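Local coordinates for cytoplasmic export protein 1 (PDB 3VWA) that probably collects tRNA from nuclear export receptors at the nuclear pore and hands aminoacylated tRNA on to the cytoplasmic translation machinery, at residues A[23-28]-A[172-177]; A[125-130]-A[184-189]; A[392-397]-A[430-435]. All coordinates share one frame; numbering follows the deposited sequence.

Interaction 1. Residues A[23-28]-A[172-177]; sequences TALWQC and NIIGSQ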
ATOM      1  N   THR A  23      -1.589  29.066   7.387  1.00 44.98           N
ATOM      2  CA  THR A  23      -0.750  30.043   6.707  1.00 44.22           C
ATOM      3  C   THR A  23      -1.273  31.388   7.179  1.00 42.56           C
ATOM      4  O   THR A  23      -2.226  31.428   7.932  1.00 44.40           O
ATOM      5  CB  THR A  23      -0.802  29.781   5.180  1.00 44.59           C
ATOM      6  OG1 THR A  23       0.284  28.917   4.846  1.00 42.50           O
ATOM      7  CG2 THR A  23      -0.724  31.010   4.345  1.00 40.90           C
ATOM      8  N   ALA A  24      -0.639  32.484   6.802  1.00 46.23           N
ATOM      9  CA  ALA A  24      -1.129  33.774   7.230  1.00 45.78           C
ATOM     10  C   ALA A  24      -2.500  34.072   6.632  1.00 48.77           C
ATOM     11  O   ALA A  24      -3.246  34.872   7.207  1.00 46.65           O
ATOM     12  CB  ALA A  24      -0.145  34.873   6.862  1.00 45.14           C
ATOM     13  N   LEU A  25      -2.828  33.471   5.475  1.00 43.26           N
ATOM     14  CA  LEU A  25      -4.115  33.777   4.817  1.00 40.22           C
ATOM     15  C   LEU A  25      -5.229  32.717   4.917  1.00 40.29           C
ATOM     16  O   LEU A  25      -6.397  33.028   4.670  1.00 37.15           O
ATOM     17  CB  LEU A  25      -3.905  34.120   3.368  1.00 36.87           C
ATOM     18  CG  LEU A  25      -3.083  35.373   3.248  1.00 37.02           C
ATOM     19  CD1 LEU A  25      -2.712  35.521   1.807  1.00 36.31           C
ATOM     20  CD2 LEU A  25      -3.818  36.614   3.754  1.00 39.20           C
ATOM     21  N   TRP A  26      -4.856  31.484   5.253  1.00 36.21           N
ATOM     22  CA  TRP A  26      -5.748  30.335   5.189  1.00 35.91           C
ATOM     23  C   TRP A  26      -5.424  29.335   6.252  1.00 38.55           C
ATOM     24  O   TRP A  26      -4.240  29.105   6.580  1.00 37.66           O
ATOM     25  CB  TRP A  26      -5.633  29.601   3.833  1.00 31.08           C
ATOM     26  CG  TRP A  26      -5.940  30.495   2.678  1.00 29.76           C
ATOM     27  CD1 TRP A  26      -5.056  31.257   1.924  1.00 30.31           C
ATOM     28  CD2 TRP A  26      -7.253  30.782   2.109  1.00 28.54           C
ATOM     29  NE1 TRP A  26      -5.737  31.980   0.976  1.00 23.24           N
ATOM     30  CE2 TRP A  26      -7.032  31.739   1.034  1.00 24.27           C
ATOM     31  CE3 TRP A  26      -8.554  30.368   2.390  1.00 28.87           C
ATOM     32  CZ2 TRP A  26      -8.075  32.245   0.283  1.00 26.98           C
ATOM     33  CZ3 TRP A  26      -9.587  30.864   1.603  1.00 25.28           C
ATOM     34  CH2 TRP A  26      -9.343  31.789   0.582  1.00 27.16           C
ATOM     35  N   GLN A  27      -6.475  28.700   6.761  1.00 33.84           N
ATOM     36  CA  GLN A  27      -6.350  27.396   7.440  1.00 35.29           C
ATOM     37  C   GLN A  27      -6.810  26.292   6.504  1.00 34.86           C
ATOM     38  O   GLN A  27      -7.768  26.461   5.743  1.00 35.13           O
ATOM     39  CB  GLN A  27      -7.200  27.351   8.695  1.00 34.14           C
ATOM     40  CG  GLN A  27      -6.629  28.204   9.802  1.00 36.32           C
ATOM     41  CD  GLN A  27      -7.584  28.274  10.957  1.00 45.54           C
ATOM     42  OE1 GLN A  27      -8.724  28.752  10.814  1.00 43.93           O
ATOM     43  NE2 GLN A  27      -7.146  27.780  12.112  1.00 46.58           N
ATOM     44  N   CYS A  28      -6.144  25.158   6.563  1.00 33.94           N
ATOM     45  CA  CYS A  28      -6.497  24.077   5.668  1.00 35.78           C
ATOM     46  C   CYS A  28      -6.956  22.876   6.493  1.00 36.34           C
ATOM     47  O   CYS A  28      -6.199  22.358   7.322  1.00 29.74           O
ATOM     48  CB  CYS A  28      -5.320  23.757   4.756  1.00 36.88           C
ATOM     49  SG  CYS A  28      -5.423  22.197   3.864  1.00 38.15           S
ATOM     50  N   ASN A 172       3.963  41.498   1.866  1.00 52.51           N
ATOM     51  CA  ASN A 172       4.030  42.085   3.207  1.00 49.17           C
ATOM     52  C   ASN A 172       3.204  41.311   4.235  1.00 49.81           C
ATOM     53  O   ASN A 172       3.633  41.140   5.387  1.00 42.24           O
ATOM     54  CB  ASN A 172       3.594  43.557   3.185  1.00 49.75           C
ATOM     55  N   ILE A 173       2.016  40.858   3.817  1.00 48.82           N
ATOM     56  CA  ILE A 173       1.151  40.074   4.682  1.00 45.43           C
ATOM     57  C   ILE A 173       1.860  38.763   4.983  1.00 47.67           C
ATOM     58  O   ILE A 173       2.010  38.384   6.140  1.00 47.64           O
ATOM     59  CB  ILE A 173      -0.252  39.847   4.044  1.00 46.54           C
ATOM     60  CG1 ILE A 173      -1.105  41.109   4.224  1.00 44.25           C
ATOM     61  CG2 ILE A 173      -0.925  38.604   4.625  1.00 42.44           C
ATOM     62  CD1 ILE A 173      -1.978  41.457   3.032  1.00 49.27           C
ATOM     63  N   ILE A 174       2.324  38.083   3.941  1.00 48.46           N
ATOM     64  CA  ILE A 174       2.975  36.794   4.133  1.00 49.38           C
ATOM     65  C   ILE A 174       4.353  36.890   4.797  1.00 52.97           C
ATOM     66  O   ILE A 174       4.905  35.861   5.184  1.00 54.54           O
ATOM     67  CB  ILE A 174       3.077  35.998   2.821  1.00 48.49           C
ATOM     68  CG1 ILE A 174       1.678  35.725   2.280  1.00 46.38           C
ATOM     69  CG2 ILE A 174       3.816  34.681   3.062  1.00 47.95           C
ATOM     70  CD1 ILE A 174       0.967  34.627   3.032  1.00 48.94           C
ATOM     71  N   GLY A 175       4.896  38.102   4.940  1.00 54.36           N
ATOM     72  CA  GLY A 175       6.173  38.285   5.636  1.00 55.69           C
ATOM     73  C   GLY A 175       7.235  37.583   4.826  1.00 60.65           C
ATOM     74  O   GLY A 175       8.029  36.800   5.349  1.00 69.96           O
ATOM     75  N   SER A 176       7.222  37.862   3.528  1.00 60.05           N
ATOM     76  CA  SER A 176       8.082  37.201   2.562  1.00 59.92           C
ATOM     77  C   SER A 176       8.641  38.210   1.566  1.00 58.79           C
ATOM     78  O   SER A 176       8.060  39.298   1.352  1.00 53.15           O
ATOM     79  CB  SER A 176       7.297  36.126   1.793  1.00 56.97           C
ATOM     80  OG  SER A 176       8.113  35.531   0.800  1.00 56.33           O
ATOM     81  N   GLN A 177       9.749  37.815   0.948  1.00 50.16           N
ATOM     82  CA  GLN A 177      10.415  38.614  -0.058  1.00 58.42           C
ATOM     83  C   GLN A 177       9.689  38.636  -1.407  1.00 51.85           C
ATOM     84  O   GLN A 177       9.567  37.615  -2.064  1.00 56.66           O
ATOM     85  CB  GLN A 177      11.816  38.065  -0.273  1.00 60.73           C
ATOM     86  CG  GLN A 177      12.638  38.906  -1.226  1.00 63.69           C
ATOM     87  CD  GLN A 177      13.677  39.731  -0.503  1.00 73.78           C
ATOM     88  OE1 GLN A 177      14.771  39.245  -0.199  1.00 66.52           O
ATOM     89  NE2 GLN A 177      13.343  40.986  -0.216  1.00 79.78           N
TER
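At the C-terminal end of helix 160-174, Ile173 starts the contact: its CB points at residues 23-25, and CG2, anti to the backbone N, meets the CD2 branch of Leu25, with Ile173 CG2 to Leu25 CD2 at 3.6 Å. The two side chains cross at about a right angle, so branch meets branch. Ile174 comes next. Its CG1 lies beside the backbone N, and a folded second torsion (chi2 -76°) turns CD1 toward the opposing turn. This one methyl sits among three partners: Ala24 CB and Leu25 CD1, each 4.0 Å from Ile174 CD1, and Thr23 CG2, 4.2 Å from it. Leu25 faces both isoleucines, CD2 on Ile173 and CD1 on Ile174, and no hydrogen bond crosses between the segments. The turn itself, closed by a bond from Thr23 N to Trp26 O (2.8 Å), joins strand 21-22 to strand 26-33 in the N-terminal sheet of the kinase-like domain, probably where active kinases carry their glycine-rich loop. Gly175, with positive phi (65°), then ends the helix as the C-prime residue of a Schellman motif, in which Ser176 N pairs with Tyr171 O and Gly175 N donates weakly to Asn172 O.

Interaction 2. Residues A[125-130]-A[184-189]; sequences NFVLGT and NTIDSM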
ATOM      1  N   ASN A 125      -1.510  32.793 -19.968  1.00 51.07           N
ATOM      2  CA  ASN A 125      -2.259  34.047 -20.129  1.00 53.83           C
ATOM      3  C   ASN A 125      -2.513  34.774 -18.808  1.00 56.73           C
ATOM      4  O   ASN A 125      -2.953  35.939 -18.819  1.00 62.16           O
ATOM      5  CB  ASN A 125      -3.639  33.779 -20.772  1.00 52.02           C
ATOM      6  CG  ASN A 125      -3.541  33.215 -22.183  1.00 51.08           C
ATOM      7  OD1 ASN A 125      -2.576  33.458 -22.894  1.00 47.46           O
ATOM      8  ND2 ASN A 125      -4.537  32.441 -22.575  1.00 50.39           N
ATOM      9  N   PHE A 126      -2.279  34.100 -17.679  1.00 46.64           N
ATOM     10  CA  PHE A 126      -2.532  34.715 -16.366  1.00 45.17           C
ATOM     11  C   PHE A 126      -1.210  34.999 -15.674  1.00 43.52           C
ATOM     12  O   PHE A 126      -0.169  34.488 -16.090  1.00 42.90           O
ATOM     13  CB  PHE A 126      -3.399  33.817 -15.472  1.00 41.27           C
ATOM     14  CG  PHE A 126      -4.813  33.598 -15.979  1.00 43.42           C
ATOM     15  CD1 PHE A 126      -5.816  34.516 -15.707  1.00 45.25           C
ATOM     16  CD2 PHE A 126      -5.155  32.452 -16.686  1.00 50.86           C
ATOM     17  CE1 PHE A 126      -7.118  34.314 -16.136  1.00 48.88           C
ATOM     18  CE2 PHE A 126      -6.469  32.240 -17.121  1.00 52.85           C
ATOM     19  CZ  PHE A 126      -7.451  33.175 -16.842  1.00 50.53           C
ATOM     20  N   VAL A 127      -1.240  35.875 -14.665  1.00 44.30           N
ATOM     21  CA  VAL A 127      -0.137  35.997 -13.710  1.00 43.79           C
ATOM     22  C   VAL A 127      -0.597  35.279 -12.466  1.00 41.51           C
ATOM     23  O   VAL A 127      -1.782  35.380 -12.087  1.00 42.13           O
ATOM     24  CB  VAL A 127       0.160  37.449 -13.286  1.00 43.68           C
ATOM     25  CG1 VAL A 127       1.513  37.530 -12.552  1.00 36.41           C
ATOM     26  CG2 VAL A 127       0.159  38.367 -14.484  1.00 49.56           C
ATOM     27  N   LEU A 128       0.325  34.567 -11.826  1.00 41.19           N
ATOM     28  CA  LEU A 128      -0.030  33.800 -10.633  1.00 36.59           C
ATOM     29  C   LEU A 128       0.465  34.585  -9.464  1.00 37.92           C
ATOM     30  O   LEU A 128      -0.318  34.953  -8.604  1.00 39.87           O
ATOM     31  CB  LEU A 128       0.566  32.383 -10.650  1.00 34.82           C
ATOM     32  CG  LEU A 128      -0.130  31.224  -9.893  1.00 37.21           C
ATOM     33  CD1 LEU A 128       0.834  30.133  -9.454  1.00 30.21           C
ATOM     34  CD2 LEU A 128      -1.046  31.641  -8.726  1.00 37.62           C
ATOM     35  N   GLY A 129       1.779  34.814  -9.434  1.00 39.26           N
ATOM     36  CA  GLY A 129       2.387  35.765  -8.541  1.00 35.06           C
ATOM     37  C   GLY A 129       2.711  35.289  -7.155  1.00 38.07           C
ATOM     38  O   GLY A 129       3.505  35.937  -6.434  1.00 34.72           O
ATOM     39  N   THR A 130       2.132  34.147  -6.781  1.00 38.06           N
ATOM     40  CA  THR A 130       2.181  33.636  -5.408  1.00 34.50           C
ATOM     41  C   THR A 130       2.997  32.319  -5.260  1.00 35.48           C
ATOM     42  O   THR A 130       2.933  31.675  -4.205  1.00 30.98           O
ATOM     43  CB  THR A 130       0.752  33.324  -4.932  1.00 33.88           C
ATOM     44  OG1 THR A 130       0.242  32.255  -5.760  1.00 28.96           O
ATOM     45  CG2 THR A 130      -0.214  34.642  -4.964  1.00 25.66           C
ATOM     46  N   ASN A 184       5.479  40.178 -15.590  1.00 52.90           N
ATOM     47  CA  ASN A 184       5.847  39.359 -16.732  1.00 50.92           C
ATOM     48  C   ASN A 184       6.976  38.430 -16.421  1.00 48.59           C
ATOM     49  O   ASN A 184       7.303  37.532 -17.200  1.00 49.77           O
ATOM     50  CB  ASN A 184       6.241  40.260 -17.892  1.00 57.90           C
ATOM     51  CG  ASN A 184       5.089  41.120 -18.349  1.00 53.81           C
ATOM     52  OD1 ASN A 184       4.065  40.608 -18.795  1.00 53.92           O
ATOM     53  ND2 ASN A 184       5.243  42.425 -18.219  1.00 54.54           N
ATOM     54  N   THR A 185       7.582  38.678 -15.271  1.00 48.26           N
ATOM     55  CA  THR A 185       8.736  37.957 -14.829  1.00 44.75           C
ATOM     56  C   THR A 185       8.546  37.425 -13.398  1.00 46.08           C
ATOM     57  O   THR A 185       9.394  36.652 -12.893  1.00 43.85           O
ATOM     58  CB  THR A 185       9.960  38.889 -14.831  1.00 44.80           C
ATOM     59  OG1 THR A 185       9.653  40.056 -14.063  1.00 46.85           O
ATOM     60  CG2 THR A 185      10.392  39.260 -16.258  1.00 41.09           C
ATOM     61  N   ILE A 186       7.479  37.852 -12.720  1.00 40.11           N
ATOM     62  CA  ILE A 186       7.268  37.356 -11.360  1.00 39.88           C
ATOM     63  C   ILE A 186       7.078  35.813 -11.304  1.00 37.79           C
ATOM     64  O   ILE A 186       7.630  35.157 -10.425  1.00 39.39           O
ATOM     65  CB  ILE A 186       6.178  38.126 -10.568  1.00 37.33           C
ATOM     66  CG1 ILE A 186       6.341  37.868  -9.067  1.00 39.08           C
ATOM     67  CG2 ILE A 186       4.757  37.801 -11.051  1.00 33.74           C
ATOM     68  CD1 ILE A 186       5.380  38.658  -8.192  1.00 40.71           C
ATOM     69  N   ASP A 187       6.352  35.238 -12.250  1.00 36.28           N
ATOM     70  CA  ASP A 187       6.147  33.780 -12.204  1.00 39.14           C
ATOM     71  C   ASP A 187       7.415  32.949 -12.486  1.00 41.06           C
ATOM     72  O   ASP A 187       7.702  32.007 -11.744  1.00 38.71           O
ATOM     73  CB  ASP A 187       4.981  33.368 -13.079  1.00 33.90           C
ATOM     74  CG  ASP A 187       3.644  33.854 -12.527  1.00 35.95           C
ATOM     75  OD1 ASP A 187       3.523  34.045 -11.279  1.00 38.27           O
ATOM     76  OD2 ASP A 187       2.710  34.040 -13.349  1.00 33.57           O
ATOM     77  N   SER A 188       8.165  33.301 -13.547  1.00 42.49           N
ATOM     78  CA  SER A 188       9.482  32.716 -13.814  1.00 38.69           C
ATOM     79  C   SER A 188      10.404  32.773 -12.613  1.00 40.99           C
ATOM     80  O   SER A 188      11.131  31.806 -12.336  1.00 40.05           O
ATOM     81  CB  SER A 188      10.171  33.455 -14.955  1.00 36.56           C
ATOM     82  OG  SER A 188       9.743  32.932 -16.171  1.00 33.13           O
HETATM   83  N   MSE A 189      10.380  33.894 -11.898  1.00 40.94           N
HETATM   84  CA  MSE A 189      11.292  34.075 -10.765  1.00 44.29           C
HETATM   85  C   MSE A 189      10.820  33.262  -9.609  1.00 46.07           C
HETATM   86  O   MSE A 189      11.646  32.696  -8.873  1.00 46.04           O
HETATM   87  CB  MSE A 189      11.431  35.542 -10.387  1.00 44.73           C
HETATM   88  CG  MSE A 189      12.409  36.217 -11.353  1.00 52.10           C
HETATM   89 SE   MSE A 189      12.615  38.160 -10.949  1.00 53.76          SE
HETATM   90  CE  MSE A 189      11.715  38.840 -12.553  1.00 48.53           C
TER
HETATM   91  O   HOH W   1       1.036  32.331 -14.580  1.00 42.00           O
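Asp187 CG stands beside its own backbone N and anti to the carbonyl carbon (chi1 -68°), which swings the carboxylate off the first turn of helix 186-198 toward the backbone of residues 127-129. One residue earlier, Ile186 has CG1 anti to the backbone N and CG2 in the crowded position between N and the carbonyl carbon, so that CG2 faces Val127 and the CG1-CD1 arm runs to Gly129. The carboxylate takes two consecutive amides, one on each oxygen. Leu128 N donates to Asp187 OD2 at 2.9 Å with an N-H...O angle of 155°, and Gly129 N donates to Asp187 OD1 at 2.7 Å and 158°. Both oxygens use the syn lone pair, the side facing the other oxygen, so the amide pair sits across the open end of the group and fixes its rotation. A water lies 2.7 Å from Asp187 OD2 and 2.9 Å from Phe126 O, a position from which it could link the two. Beside this polar centre, Val127 CG1 packs on Ile186 CG2 at 3.6 Å, the two side chains crossing at about a right angle, while Ile186 CD1 reaches Gly129 O at 3.7 Å in van der Waals contact. The Gly129 carbonyl accepts a hydrogen bond from Tyr171 OH of helix 160-174, and Phe163 of the same helix touches both Val127 and Ile186.

The arrangement matches the protein kinase fold, in which an aspartate near the start of helix F binds backbone amides of the catalytic loop; by this comparison residues 128-130 take the place of the His-Arg-Asp motif, with Thr130 at the aspartate position. Two N-H donors on the carboxylate, together with its place in the first turn of a helix, would be expected to favour the ionised form of Asp187.

Interaction 3. Residues A[392-397]-A[430-435]; sequences SDATLR and DSDVEI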
ATOM      1  N   SER A 392      -1.955 -32.388  -7.947  1.00 40.47           N
ATOM      2  CA  SER A 392      -1.082 -33.442  -8.426  1.00 37.49           C
ATOM      3  C   SER A 392       0.363 -33.099  -8.274  1.00 38.13           C
ATOM      4  O   SER A 392       1.196 -33.990  -8.227  1.00 34.54           O
ATOM      5  CB  SER A 392      -1.388 -33.812  -9.900  1.00 41.42           C
ATOM      6  OG  SER A 392      -1.000 -32.781 -10.810  1.00 43.12           O
ATOM      7  N   ASP A 393       0.678 -31.808  -8.235  1.00 42.00           N
ATOM      8  CA  ASP A 393       2.068 -31.362  -8.070  1.00 37.32           C
ATOM      9  C   ASP A 393       2.409 -31.437  -6.559  1.00 38.73           C
ATOM     10  O   ASP A 393       1.745 -30.814  -5.722  1.00 40.44           O
ATOM     11  CB  ASP A 393       2.189 -29.930  -8.611  1.00 36.12           C
ATOM     12  CG  ASP A 393       3.608 -29.416  -8.596  1.00 39.81           C
ATOM     13  OD1 ASP A 393       4.341 -29.482  -9.628  1.00 54.92           O
ATOM     14  OD2 ASP A 393       4.055 -28.986  -7.542  1.00 36.00           O
ATOM     15  N   ALA A 394       3.421 -32.227  -6.208  1.00 38.75           N
ATOM     16  CA  ALA A 394       3.759 -32.489  -4.814  1.00 32.99           C
ATOM     17  C   ALA A 394       4.263 -31.231  -4.141  1.00 35.37           C
ATOM     18  O   ALA A 394       4.094 -31.030  -2.918  1.00 37.60           O
ATOM     19  CB  ALA A 394       4.799 -33.593  -4.721  1.00 29.86           C
ATOM     20  N   THR A 395       4.837 -30.342  -4.935  1.00 35.76           N
ATOM     21  CA  THR A 395       5.358 -29.083  -4.371  1.00 33.04           C
ATOM     22  C   THR A 395       4.208 -28.117  -3.995  1.00 29.70           C
ATOM     23  O   THR A 395       4.291 -27.389  -2.954  1.00 24.79           O
ATOM     24  CB  THR A 395       6.440 -28.453  -5.275  1.00 31.50           C
ATOM     25  OG1 THR A 395       5.891 -28.321  -6.584  1.00 40.87           O
ATOM     26  CG2 THR A 395       7.603 -29.379  -5.405  1.00 27.59           C
ATOM     27  N   LEU A 396       3.121 -28.116  -4.779  1.00 30.62           N
ATOM     28  CA  LEU A 396       1.964 -27.311  -4.352  1.00 29.85           C
ATOM     29  C   LEU A 396       1.355 -27.925  -3.073  1.00 29.68           C
ATOM     30  O   LEU A 396       1.011 -27.196  -2.123  1.00 31.24           O
ATOM     31  CB  LEU A 396       0.892 -27.172  -5.431  1.00 31.18           C
ATOM     32  CG  LEU A 396       0.241 -25.800  -5.669  1.00 37.42           C
ATOM     33  CD1 LEU A 396      -1.236 -25.896  -6.006  1.00 41.09           C
ATOM     34  CD2 LEU A 396       0.457 -24.807  -4.535  1.00 40.44           C
ATOM     35  N   ARG A 397       1.227 -29.251  -3.040  1.00 27.87           N
ATOM     36  CA  ARG A 397       0.723 -29.921  -1.810  1.00 28.38           C
ATOM     37  C   ARG A 397       1.585 -29.629  -0.600  1.00 25.69           C
ATOM     38  O   ARG A 397       1.051 -29.219   0.435  1.00 27.51           O
ATOM     39  CB  ARG A 397       0.626 -31.429  -1.983  1.00 29.86           C
ATOM     40  CG  ARG A 397      -0.128 -31.822  -3.220  1.00 29.49           C
ATOM     41  CD  ARG A 397      -0.645 -33.246  -3.108  1.00 28.39           C
ATOM     42  NE  ARG A 397       0.389 -34.276  -2.932  1.00 25.29           N
ATOM     43  CZ  ARG A 397       1.068 -34.844  -3.939  1.00 30.97           C
ATOM     44  NH1 ARG A 397       0.884 -34.452  -5.206  1.00 30.35           N
ATOM     45  NH2 ARG A 397       1.948 -35.801  -3.708  1.00 27.72           N
ATOM     46  N   ASP A 430       0.895 -39.733   2.077  1.00 36.37           N
ATOM     47  CA  ASP A 430       1.119 -39.167   0.762  1.00 32.78           C
ATOM     48  C   ASP A 430       2.258 -39.896   0.114  1.00 34.37           C
ATOM     49  O   ASP A 430       3.223 -40.279   0.795  1.00 32.22           O
ATOM     50  CB  ASP A 430       1.471 -37.673   0.902  1.00 31.58           C
ATOM     51  CG  ASP A 430       1.311 -36.896  -0.405  1.00 32.96           C
ATOM     52  OD1 ASP A 430       0.282 -36.226  -0.571  1.00 33.18           O
ATOM     53  OD2 ASP A 430       2.237 -36.942  -1.253  1.00 34.29           O
ATOM     54  N   SER A 431       2.193 -40.024  -1.215  1.00 32.99           N
ATOM     55  CA  SER A 431       3.285 -40.593  -1.974  1.00 32.92           C
ATOM     56  C   SER A 431       4.639 -39.881  -1.802  1.00 31.40           C
ATOM     57  O   SER A 431       5.666 -40.525  -1.891  1.00 33.00           O
ATOM     58  CB  SER A 431       2.907 -40.686  -3.458  1.00 36.72           C
ATOM     59  OG  SER A 431       2.528 -39.417  -3.945  1.00 39.71           O
ATOM     60  N   ASP A 432       4.651 -38.578  -1.524  1.00 28.98           N
ATOM     61  CA  ASP A 432       5.890 -37.852  -1.258  1.00 28.47           C
ATOM     62  C   ASP A 432       6.341 -37.928   0.233  1.00 30.30           C
ATOM     63  O   ASP A 432       5.560 -37.649   1.159  1.00 28.30           O
ATOM     64  CB  ASP A 432       5.721 -36.395  -1.730  1.00 32.45           C
ATOM     65  CG  ASP A 432       7.018 -35.622  -1.728  1.00 34.08           C
ATOM     66  OD1 ASP A 432       7.634 -35.483  -2.801  1.00 38.73           O
ATOM     67  OD2 ASP A 432       7.410 -35.119  -0.659  1.00 37.18           O
ATOM     68  N   VAL A 433       7.606 -38.306   0.452  1.00 29.38           N
ATOM     69  CA  VAL A 433       8.167 -38.466   1.792  1.00 34.18           C
ATOM     70  C   VAL A 433       8.225 -37.122   2.514  1.00 32.39           C
ATOM     71  O   VAL A 433       8.022 -37.028   3.746  1.00 35.19           O
ATOM     72  CB  VAL A 433       9.561 -39.160   1.769  1.00 35.19           C
ATOM     73  CG1 VAL A 433      10.604 -38.287   1.066  1.00 36.45           C
ATOM     74  CG2 VAL A 433      10.040 -39.497   3.185  1.00 32.41           C
ATOM     75  N   GLU A 434       8.490 -36.074   1.743  1.00 30.42           N
ATOM     76  CA  GLU A 434       8.599 -34.746   2.312  1.00 29.08           C
ATOM     77  C   GLU A 434       7.234 -34.293   2.966  1.00 27.70           C
ATOM     78  O   GLU A 434       7.203 -33.760   4.081  1.00 28.80           O
ATOM     79  CB  GLU A 434       9.185 -33.810   1.268  1.00 30.17           C
ATOM     80  CG  GLU A 434       9.756 -32.502   1.795  1.00 38.26           C
ATOM     81  CD  GLU A 434      10.951 -32.688   2.724  1.00 44.04           C
ATOM     82  OE1 GLU A 434      11.661 -33.721   2.602  1.00 50.80           O
ATOM     83  OE2 GLU A 434      11.184 -31.799   3.575  1.00 43.93           O
ATOM     84  N   ILE A 435       6.139 -34.624   2.308  1.00 25.54           N
ATOM     85  CA  ILE A 435       4.810 -34.302   2.746  1.00 25.07           C
ATOM     86  C   ILE A 435       4.459 -35.124   3.947  1.00 24.81           C
ATOM     87  O   ILE A 435       3.883 -34.591   4.896  1.00 25.81           O
ATOM     88  CB  ILE A 435       3.763 -34.505   1.608  1.00 25.39           C
ATOM     89  CG1 ILE A 435       4.001 -33.480   0.497  1.00 26.13           C
ATOM     90  CG2 ILE A 435       2.322 -34.375   2.141  1.00 24.57           C
ATOM     91  CD1 ILE A 435       3.069 -33.615  -0.718  1.00 22.05           C
TER
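Arg397 grips Asp430 side-on, with one nitrogen for each carboxylate oxygen. Arg397 NH2 donates to Asp430 OD2 at 2.7 Å, nearly straight (168°) and in the guanidinium plane; Arg397 NE reaches Asp430 OD1 at 3.1 Å with a more bent angle of 142°. Both oxygens use syn lone pairs, and the two planes lie 25° apart, nearly coplanar. Ile435 CD1 packs crosswise on Arg397 CB at 3.5 Å and touches the Ala394 carbonyl oxygen. Arg397 CG is anti to the carbonyl carbon and the side chain bends at chi3; Asp430 CG is anti to its backbone N.

Further out, Ala394 CA lies 3.5 Å above one face of the guanidinium, offset toward the rim, and Arg397 NH1 donates to Asp391 O. Asp430 is held by an Asx turn: Asp432 N donates to the anti lone pair of Asp430 OD2 at 2.9 Å. Asp432 in turn N-caps helix 433-446 through OD2, accepting from Ile435 N. Helix 394-407 belongs to HEAT 1, and its arginine paired with an aspartate just ahead of helix 433-446, the second helix on, resembles the polar ladder of HEAT arrays. Gripped by two arginine nitrogens and a backbone amide, the carboxylate of Asp430 is probably ionised.

From the N terminus, residues 23-28, the turn into strand 26-33, open interaction 1, whose segments lie 144 residues apart at their nearest ends. Before it closes, residues 125-130 open interaction 2, so the two loops cross. Their centres lie 18 Å apart (nearest atoms about 7 Å), and both lie within the kinase-like part, interaction 1 joining the N-terminal sheet to helix 160-174 and interaction 2 joining the 125-130 segment to helix 186-198. Interaction 3 opens only after both have closed; it closes a loop whose nearest ends are 33 residues apart, joining helices 394-407 and 433-446 in the helical array. Its centre is about 70 Å from that of interaction 2, across the chain's centre.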